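Local coordinates for flavoprotein (Thermotoga maritima, PDB 5V8S) that probably transfers electrons as an FMN-binding oxidoreductase of the flavo-diiron family, holding a mu-oxo-diiron centre in a metallo-beta-lactamase-like domain, at residues A[328-333]-A[358-363]; A[354-359]-A[382-387]. The protein carries 1 engineered substitution. One frame throughout, in Å; residues are numbered along the deposited sequence.

In the fold
Both contacts lie in the flavodoxin-like domain, are partly buried and share strand 354-360, with Phe358 and Gly359 common to the two. Interaction 2 runs within the parallel sheet, pairing that strand with the outermost strand 381-388; helix 395-409 packs on one of its faces, and no other chain of the assembly touches its segments. Interaction 1 takes in the C-terminal end of strand 354-360 and what follows it, joined to the loop after strand 322-327, next to the second subunit. The chemistry follows the place: a backbone ladder with aliphatic packing and a bridging water in the sheet, a beta turn held by one hydroxyl and one backbone bond, with ring-face contacts, beyond it. The two touch where His361 packs on Glu387.

Interaction 1 (A[328-333]-A[358-363]); sequences STYEAE and FGVHGW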
ATOM      1  N   SER A 328      -8.729 -13.296   0.283  1.00 19.12           N
ATOM      2  CA  SER A 328      -8.188 -14.119   1.361  1.00 20.07           C
ATOM      3  C   SER A 328      -8.693 -13.631   2.710  1.00 21.90           C
ATOM      4  O   SER A 328      -8.769 -12.424   2.968  1.00 21.91           O
ATOM      5  CB  SER A 328      -6.664 -14.025   1.404  1.00 21.32           C
ATOM      6  OG  SER A 328      -6.031 -14.531   0.236  1.00 23.14           O
ATOM      7  N   THR A 329      -8.922 -14.581   3.616  1.00 22.79           N
ATOM      8  CA  THR A 329      -9.397 -14.250   4.944  1.00 23.94           C
ATOM      9  C   THR A 329      -8.547 -15.024   5.943  1.00 23.95           C
ATOM     10  O   THR A 329      -7.535 -14.498   6.400  1.00 23.81           O
ATOM     11  CB  THR A 329     -10.889 -14.560   5.082  1.00 25.29           C
ATOM     12  OG1 THR A 329     -11.095 -15.960   4.869  1.00 24.80           O
ATOM     13  CG2 THR A 329     -11.723 -13.750   4.076  1.00 25.97           C
ATOM     14  N   TYR A 330      -8.899 -16.282   6.244  1.00 25.38           N
ATOM     15  CA  TYR A 330      -8.196 -17.067   7.259  1.00 27.03           C
ATOM     16  C   TYR A 330      -8.376 -16.416   8.633  1.00 28.94           C
ATOM     17  O   TYR A 330      -9.485 -16.442   9.175  1.00 27.78           O
ATOM     18  CB  TYR A 330      -6.725 -17.291   6.855  1.00 26.91           C
ATOM     19  CG  TYR A 330      -6.599 -17.887   5.451  1.00 25.26           C
ATOM     20  CD1 TYR A 330      -6.794 -19.244   5.239  1.00 25.20           C
ATOM     21  CD2 TYR A 330      -6.314 -17.085   4.341  1.00 24.57           C
ATOM     22  CE1 TYR A 330      -6.698 -19.796   3.975  1.00 24.91           C
ATOM     23  CE2 TYR A 330      -6.224 -17.633   3.052  1.00 24.69           C
ATOM     24  CZ  TYR A 330      -6.407 -18.989   2.884  1.00 24.98           C
ATOM     25  OH  TYR A 330      -6.326 -19.546   1.617  1.00 25.13           O
ATOM     26  N   GLU A 331      -7.317 -15.808   9.190  1.00 30.67           N
ATOM     27  CA  GLU A 331      -7.397 -15.185  10.511  1.00 35.84           C
ATOM     28  C   GLU A 331      -8.192 -13.876  10.530  1.00 33.62           C
ATOM     29  O   GLU A 331      -8.725 -13.507  11.585  1.00 32.85           O
ATOM     30  CB  GLU A 331      -5.978 -14.942  11.059  1.00 43.47           C
ATOM     31  CG  GLU A 331      -5.176 -13.823  10.358  1.00 50.73           C
ATOM     32  CD  GLU A 331      -4.572 -14.288   9.021  1.00 56.94           C
ATOM     33  OE1 GLU A 331      -4.861 -15.441   8.606  1.00 58.76           O
ATOM     34  OE2 GLU A 331      -3.792 -13.514   8.400  1.00 59.38           O
ATOM     35  N   ALA A 332      -8.294 -13.172   9.403  1.00 31.69           N
ATOM     36  CA  ALA A 332      -8.917 -11.849   9.354  1.00 31.99           C
ATOM     37  C   ALA A 332      -9.849 -11.794   8.155  1.00 33.06           C
ATOM     38  O   ALA A 332      -9.725 -12.594   7.231  1.00 34.54           O
ATOM     39  CB  ALA A 332      -7.862 -10.739   9.217  1.00 30.93           C
ATOM     40  N   GLU A 333     -10.780 -10.836   8.168  1.00 32.62           N
ATOM     41  CA  GLU A 333     -11.729 -10.723   7.068  1.00 34.66           C
ATOM     42  C   GLU A 333     -11.121 -10.028   5.860  1.00 30.72           C
ATOM     43  O   GLU A 333     -11.474 -10.364   4.721  1.00 30.01           O
ATOM     44  CB  GLU A 333     -12.987  -9.959   7.502  1.00 39.79           C
ATOM     45  CG  GLU A 333     -13.973 -10.755   8.367  1.00 44.85           C
ATOM     46  CD  GLU A 333     -14.544 -11.992   7.671  1.00 48.35           C
ATOM     47  OE1 GLU A 333     -14.453 -12.092   6.424  1.00 48.76           O
ATOM     48  OE2 GLU A 333     -15.094 -12.864   8.385  1.00 49.36           O
ATOM     49  N   PHE A 358     -15.688 -13.660  -4.448  1.00 17.44           N
ATOM     50  CA  PHE A 358     -15.221 -14.978  -4.049  1.00 18.82           C
ATOM     51  C   PHE A 358     -14.373 -14.778  -2.802  1.00 19.44           C
ATOM     52  O   PHE A 358     -13.487 -13.923  -2.782  1.00 20.46           O
ATOM     53  CB  PHE A 358     -14.352 -15.610  -5.150  1.00 20.01           C
ATOM     54  CG  PHE A 358     -15.086 -15.932  -6.431  1.00 19.22           C
ATOM     55  CD1 PHE A 358     -15.406 -14.942  -7.334  1.00 20.32           C
ATOM     56  CD2 PHE A 358     -15.409 -17.235  -6.754  1.00 21.74           C
ATOM     57  CE1 PHE A 358     -16.069 -15.252  -8.520  1.00 20.92           C
ATOM     58  CE2 PHE A 358     -16.071 -17.544  -7.932  1.00 22.13           C
ATOM     59  CZ  PHE A 358     -16.404 -16.556  -8.816  1.00 21.53           C
ATOM     60  N   GLY A 359     -14.622 -15.554  -1.765  1.00 19.69           N
ATOM     61  CA  GLY A 359     -13.886 -15.346  -0.532  1.00 20.12           C
ATOM     62  C   GLY A 359     -13.689 -16.630   0.233  1.00 20.54           C
ATOM     63  O   GLY A 359     -14.553 -17.515   0.223  1.00 21.81           O
ATOM     64  N   VAL A 360     -12.534 -16.727   0.897  1.00 21.55           N
ATOM     65  CA  VAL A 360     -12.256 -17.847   1.777  1.00 23.33           C
ATOM     66  C   VAL A 360     -13.126 -17.743   3.017  1.00 26.57           C
ATOM     67  O   VAL A 360     -13.394 -16.644   3.524  1.00 26.46           O
ATOM     68  CB  VAL A 360     -10.769 -17.794   2.154  1.00 23.00           C
ATOM     69  CG1 VAL A 360     -10.477 -18.777   3.252  1.00 24.04           C
ATOM     70  CG2 VAL A 360      -9.922 -18.085   0.913  1.00 24.65           C
ATOM     71  N   HIS A 361     -13.550 -18.896   3.528  1.00 30.06           N
ATOM     72  CA  HIS A 361     -14.279 -18.964   4.790  1.00 35.87           C
ATOM     73  C   HIS A 361     -13.248 -19.112   5.902  1.00 36.83           C
ATOM     74  O   HIS A 361     -12.707 -20.201   6.127  1.00 38.67           O
ATOM     75  CB  HIS A 361     -15.243 -20.141   4.781  1.00 41.69           C
ATOM     76  CG  HIS A 361     -16.045 -20.268   6.036  1.00 46.86           C
ATOM     77  ND1 HIS A 361     -16.534 -19.176   6.719  1.00 49.53           N
ATOM     78  CD2 HIS A 361     -16.444 -21.359   6.732  1.00 49.16           C
ATOM     79  CE1 HIS A 361     -17.197 -19.587   7.786  1.00 50.43           C
ATOM     80  NE2 HIS A 361     -17.160 -20.908   7.815  1.00 50.34           N
ATOM     81  N   GLY A 362     -12.980 -18.010   6.604  1.00 34.95           N
ATOM     82  CA  GLY A 362     -12.000 -17.982   7.662  1.00 34.08           C
ATOM     83  C   GLY A 362     -12.621 -18.100   9.044  1.00 32.66           C
ATOM     84  O   GLY A 362     -13.796 -18.423   9.221  1.00 34.22           O
ATOM     85  N   TRP A 363     -11.803 -17.816  10.043  1.00 30.56           N
ATOM     86  CA  TRP A 363     -12.208 -17.940  11.436  1.00 30.37           C
ATOM     87  C   TRP A 363     -12.092 -16.609  12.160  1.00 33.97           C
ATOM     88  O   TRP A 363     -11.791 -16.556  13.358  1.00 33.74           O
ATOM     89  CB  TRP A 363     -11.390 -19.026  12.130  1.00 27.98           C
ATOM     90  CG  TRP A 363      -9.907 -18.825  12.042  1.00 28.00           C
ATOM     91  CD1 TRP A 363      -9.139 -18.120  12.893  1.00 26.79           C
ATOM     92  CD2 TRP A 363      -9.023 -19.354  11.044  1.00 27.36           C
ATOM     93  NE1 TRP A 363      -7.819 -18.171  12.502  1.00 26.06           N
ATOM     94  CE2 TRP A 363      -7.721 -18.924  11.369  1.00 25.85           C
ATOM     95  CE3 TRP A 363      -9.208 -20.138   9.906  1.00 26.84           C
ATOM     96  CZ2 TRP A 363      -6.608 -19.269  10.616  1.00 24.83           C
ATOM     97  CZ3 TRP A 363      -8.095 -20.473   9.145  1.00 26.30           C
ATOM     98  CH2 TRP A 363      -6.814 -20.045   9.506  1.00 25.77           C
TER
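Beyond the C-terminal ends of two neighbouring strands of the flavodoxin-like sheet, a type II' beta turn from Thr329 to Ala332 packs on Val360, Gly362 and Trp363; loops at this end of the sheet form the FMN site in flavodoxins. The touching parts run nearly parallel (8° apart), and the CA atoms of Tyr330 and Gly362 lie only 3.9 Å apart. Gly362, without a side chain, admits this approach. Two hydrogen bonds cross. Thr329 OG1, set between its backbone N and carbonyl carbon (chi1 61°), donates to Val360 O at 2.7 Å from above the carbonyl plane. Trp363 N donates to Tyr330 O at 2.8 Å, with a fairly straight N-H...O angle of 160°. That oxygen also sits over the centre of the indole, 3.5 Å above its plane, so Trp363 meets it with both backbone and ring. Glu331 CA lies over the same face of the indole, 4.0 Å from the centroid of its five-membered ring, a CH-pi contact. Tyr330 turns its ring to Val360, whose CG1 stands over the face 4.1 Å from the centroid, while Tyr330 CB meets Trp363 CH2 at 3.8 Å. Trp164 and Phe124 of the second subunit meet Trp363 edge-to-face, and Trp164 NE1 of that subunit makes a weak hydrogen bond to Glu331 OE1. Trp363 NE1 is buried without a partner in the model. The turn's own closing bond, Ala332 N to Thr329 O, is weak; Thr329 O is also gripped by His335 NE2, and the bonds and ring-face contacts to segment 358-363 probably help to set its shape.

Interaction 2 (A[354-359]-A[382-387]); sequences PVLVFG and ILSFTE
Val355 and Val357 of the inner strand exchange backbone hydrogen bonds with Leu383, Ser384 and Thr386 of the edge strand. Leu383 N donates to Val355 O at 2.8 Å. Val357 N reaches Ser384 O at a longer 3.2 Å, after which Thr386 N returns to Val357 O at 2.9 Å. Gly359 N then donates to Thr386 O at 3.0 Å. The N-to-C directions of the two short segments differ by 14°, so the strands are parallel. The register slips once: Val355 lies beside Ile382 but Val357 beside Phe385, three residues against two. This beta bulge falls at Leu383, whose backbone is helix-like, and it leaves Ser384 N buried with no partner in the model.

The pairing closes the beta-alpha-beta unit of strand 354-360, helix 371-376 and strand 381-388, at one border of the five-stranded flavodoxin-like sheet; strand 322-327 flanks segment 354-359 on its other edge.

Side chains pack on both faces. On that of Val357, CG1 meets Phe385 CD1 at 3.7 Å and CG2 touches Ile382 CG2. The Phe385 CG is anti to its backbone N (chi1 177°), and its ring reaches onward to Gly359, where CZ approaches the carbonyl oxygen. On the other face Phe358 and Thr386 lie side by side, CD2 against CB at 3.7 Å, and Leu356 CD2 lies by the Ser384 hydroxyl. At the start of the pairing Leu383 CD1 meets Pro354 CB, and Leu383 CB touches Leu356 CD2. Helix 395-409 packs on Pro354, Leu356, Ser384 and Thr386.

One water bridges the strands. It donates to Val357 O at 3.0 Å and is hydrogen-bonded to Ser384 OG and, at 2.7 Å, to Thr386 OG1 of the edge strand, while standing above the rim of one Phe358 ring face.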
ATOM      1  N   PRO A 354     -22.210  -4.112 -11.327  1.00 21.72           N
ATOM      2  CA  PRO A 354     -22.308  -5.410 -10.657  1.00 22.51           C
ATOM      3  C   PRO A 354     -20.947  -5.971 -10.290  1.00 22.32           C
ATOM      4  O   PRO A 354     -19.940  -5.734 -10.960  1.00 21.61           O
ATOM      5  CB  PRO A 354     -22.994  -6.292 -11.697  1.00 23.55           C
ATOM      6  CG  PRO A 354     -22.763  -5.617 -12.991  1.00 24.20           C
ATOM      7  CD  PRO A 354     -22.616  -4.173 -12.744  1.00 22.77           C
ATOM      8  N   VAL A 355     -20.945  -6.761  -9.215  1.00 21.14           N
ATOM      9  CA  VAL A 355     -19.733  -7.343  -8.654  1.00 20.08           C
ATOM     10  C   VAL A 355     -20.011  -8.789  -8.269  1.00 19.80           C
ATOM     11  O   VAL A 355     -21.102  -9.116  -7.796  1.00 22.05           O
ATOM     12  CB  VAL A 355     -19.270  -6.547  -7.411  1.00 21.90           C
ATOM     13  CG1 VAL A 355     -18.108  -7.206  -6.682  1.00 24.14           C
ATOM     14  CG2 VAL A 355     -18.924  -5.103  -7.820  1.00 21.28           C
ATOM     15  N   LEU A 356     -19.014  -9.648  -8.458  1.00 19.01           N
ATOM     16  CA  LEU A 356     -18.982 -10.971  -7.842  1.00 19.04           C
ATOM     17  C   LEU A 356     -17.896 -10.974  -6.783  1.00 18.44           C
ATOM     18  O   LEU A 356     -16.807 -10.441  -7.011  1.00 19.73           O
ATOM     19  CB  LEU A 356     -18.610 -12.061  -8.849  1.00 20.09           C
ATOM     20  CG  LEU A 356     -19.561 -12.311 -10.017  1.00 21.58           C
ATOM     21  CD1 LEU A 356     -18.991 -13.373 -10.945  1.00 20.38           C
ATOM     22  CD2 LEU A 356     -20.947 -12.697  -9.504  1.00 22.17           C
ATOM     23  N   VAL A 357     -18.174 -11.613  -5.645  1.00 18.49           N
ATOM     24  CA  VAL A 357     -17.197 -11.783  -4.580  1.00 18.66           C
ATOM     25  C   VAL A 357     -16.954 -13.272  -4.394  1.00 19.54           C
ATOM     26  O   VAL A 357     -17.907 -14.052  -4.270  1.00 19.70           O
ATOM     27  CB  VAL A 357     -17.651 -11.134  -3.260  1.00 20.25           C
ATOM     28  CG1 VAL A 357     -16.612 -11.412  -2.142  1.00 21.14           C
ATOM     29  CG2 VAL A 357     -17.871  -9.644  -3.446  1.00 20.38           C
ATOM     30  N   PHE A 358     -15.688 -13.660  -4.448  1.00 17.44           N
ATOM     31  CA  PHE A 358     -15.221 -14.978  -4.049  1.00 18.82           C
ATOM     32  C   PHE A 358     -14.373 -14.778  -2.802  1.00 19.44           C
ATOM     33  O   PHE A 358     -13.487 -13.923  -2.782  1.00 20.46           O
ATOM     34  CB  PHE A 358     -14.352 -15.610  -5.150  1.00 20.01           C
ATOM     35  CG  PHE A 358     -15.086 -15.932  -6.431  1.00 19.22           C
ATOM     36  CD1 PHE A 358     -15.406 -14.942  -7.334  1.00 20.32           C
ATOM     37  CD2 PHE A 358     -15.409 -17.235  -6.754  1.00 21.74           C
ATOM     38  CE1 PHE A 358     -16.069 -15.252  -8.520  1.00 20.92           C
ATOM     39  CE2 PHE A 358     -16.071 -17.544  -7.932  1.00 22.13           C
ATOM     40  CZ  PHE A 358     -16.404 -16.556  -8.816  1.00 21.53           C
ATOM     41  N   GLY A 359     -14.622 -15.554  -1.765  1.00 19.69           N
ATOM     42  CA  GLY A 359     -13.886 -15.346  -0.532  1.00 20.12           C
ATOM     43  C   GLY A 359     -13.689 -16.630   0.233  1.00 20.54           C
ATOM     44  O   GLY A 359     -14.553 -17.515   0.223  1.00 21.81           O
ATOM     45  N   ILE A 382     -23.525  -6.266  -5.370  1.00 26.95           N
ATOM     46  CA  ILE A 382     -22.957  -7.607  -5.250  1.00 25.30           C
ATOM     47  C   ILE A 382     -24.010  -8.614  -5.689  1.00 25.12           C
ATOM     48  O   ILE A 382     -25.069  -8.727  -5.066  1.00 26.59           O
ATOM     49  CB  ILE A 382     -22.490  -7.898  -3.819  1.00 27.06           C
ATOM     50  CG1 ILE A 382     -21.430  -6.885  -3.383  1.00 30.96           C
ATOM     51  CG2 ILE A 382     -21.946  -9.330  -3.752  1.00 27.01           C
ATOM     52  CD1 ILE A 382     -21.100  -6.961  -1.906  1.00 33.35           C
ATOM     53  N   LEU A 383     -23.714  -9.359  -6.753  1.00 23.60           N
ATOM     54  CA  LEU A 383     -24.689 -10.318  -7.263  1.00 23.83           C
ATOM     55  C   LEU A 383     -24.703 -11.602  -6.455  1.00 23.53           C
ATOM     56  O   LEU A 383     -25.766 -12.195  -6.253  1.00 24.97           O
ATOM     57  CB  LEU A 383     -24.393 -10.663  -8.718  1.00 24.68           C
ATOM     58  CG  LEU A 383     -24.353  -9.487  -9.674  1.00 25.47           C
ATOM     59  CD1 LEU A 383     -24.179 -10.020 -11.096  1.00 26.76           C
ATOM     60  CD2 LEU A 383     -25.631  -8.681  -9.560  1.00 26.60           C
ATOM     61  N   SER A 384     -23.538 -12.054  -6.011  1.00 22.72           N
ATOM     62  CA  SER A 384     -23.459 -13.264  -5.212  1.00 22.54           C
ATOM     63  C   SER A 384     -22.117 -13.305  -4.513  1.00 22.24           C
ATOM     64  O   SER A 384     -21.168 -12.607  -4.887  1.00 21.35           O
ATOM     65  CB  SER A 384     -23.619 -14.538  -6.054  1.00 23.47           C
ATOM     66  OG  SER A 384     -22.507 -14.716  -6.913  1.00 24.33           O
ATOM     67  N   PHE A 385     -22.058 -14.189  -3.517  1.00 23.56           N
ATOM     68  CA  PHE A 385     -20.841 -14.563  -2.813  1.00 25.27           C
ATOM     69  C   PHE A 385     -20.593 -16.049  -3.037  1.00 25.74           C
ATOM     70  O   PHE A 385     -21.516 -16.868  -2.907  1.00 27.31           O
ATOM     71  CB  PHE A 385     -20.980 -14.295  -1.315  1.00 28.44           C
ATOM     72  CG  PHE A 385     -19.790 -14.735  -0.526  1.00 32.37           C
ATOM     73  CD1 PHE A 385     -18.710 -13.889  -0.354  1.00 34.43           C
ATOM     74  CD2 PHE A 385     -19.736 -16.007   0.021  1.00 33.39           C
ATOM     75  CE1 PHE A 385     -17.601 -14.301   0.368  1.00 35.18           C
ATOM     76  CE2 PHE A 385     -18.637 -16.422   0.738  1.00 34.18           C
ATOM     77  CZ  PHE A 385     -17.565 -15.569   0.911  1.00 34.50           C
ATOM     78  N   THR A 386     -19.356 -16.393  -3.387  1.00 24.03           N
ATOM     79  CA  THR A 386     -18.948 -17.778  -3.609  1.00 23.36           C
ATOM     80  C   THR A 386     -17.765 -18.098  -2.713  1.00 23.32           C
ATOM     81  O   THR A 386     -16.771 -17.370  -2.695  1.00 23.14           O
ATOM     82  CB  THR A 386     -18.564 -18.012  -5.079  1.00 24.38           C
ATOM     83  OG1 THR A 386     -19.670 -17.684  -5.928  1.00 25.32           O
ATOM     84  CG2 THR A 386     -18.171 -19.454  -5.325  1.00 24.95           C
ATOM     85  N   GLU A 387     -17.860 -19.212  -2.006  1.00 24.43           N
ATOM     86  CA  GLU A 387     -16.815 -19.602  -1.083  1.00 25.04           C
ATOM     87  C   GLU A 387     -15.618 -20.161  -1.843  1.00 26.15           C
ATOM     88  O   GLU A 387     -15.774 -20.996  -2.744  1.00 26.94           O
ATOM     89  CB  GLU A 387     -17.342 -20.670  -0.124  1.00 27.32           C
ATOM     90  CG  GLU A 387     -16.332 -20.990   0.957  1.00 31.15           C
ATOM     91  CD  GLU A 387     -16.777 -22.074   1.927  1.00 34.56           C
ATOM     92  OE1 GLU A 387     -17.926 -22.552   1.824  1.00 36.58           O
ATOM     93  OE2 GLU A 387     -15.955 -22.453   2.793  1.00 35.09           O
TER
HETATM   94  O   HOH W   1     -19.640 -15.016  -6.498  1.00 22.44           O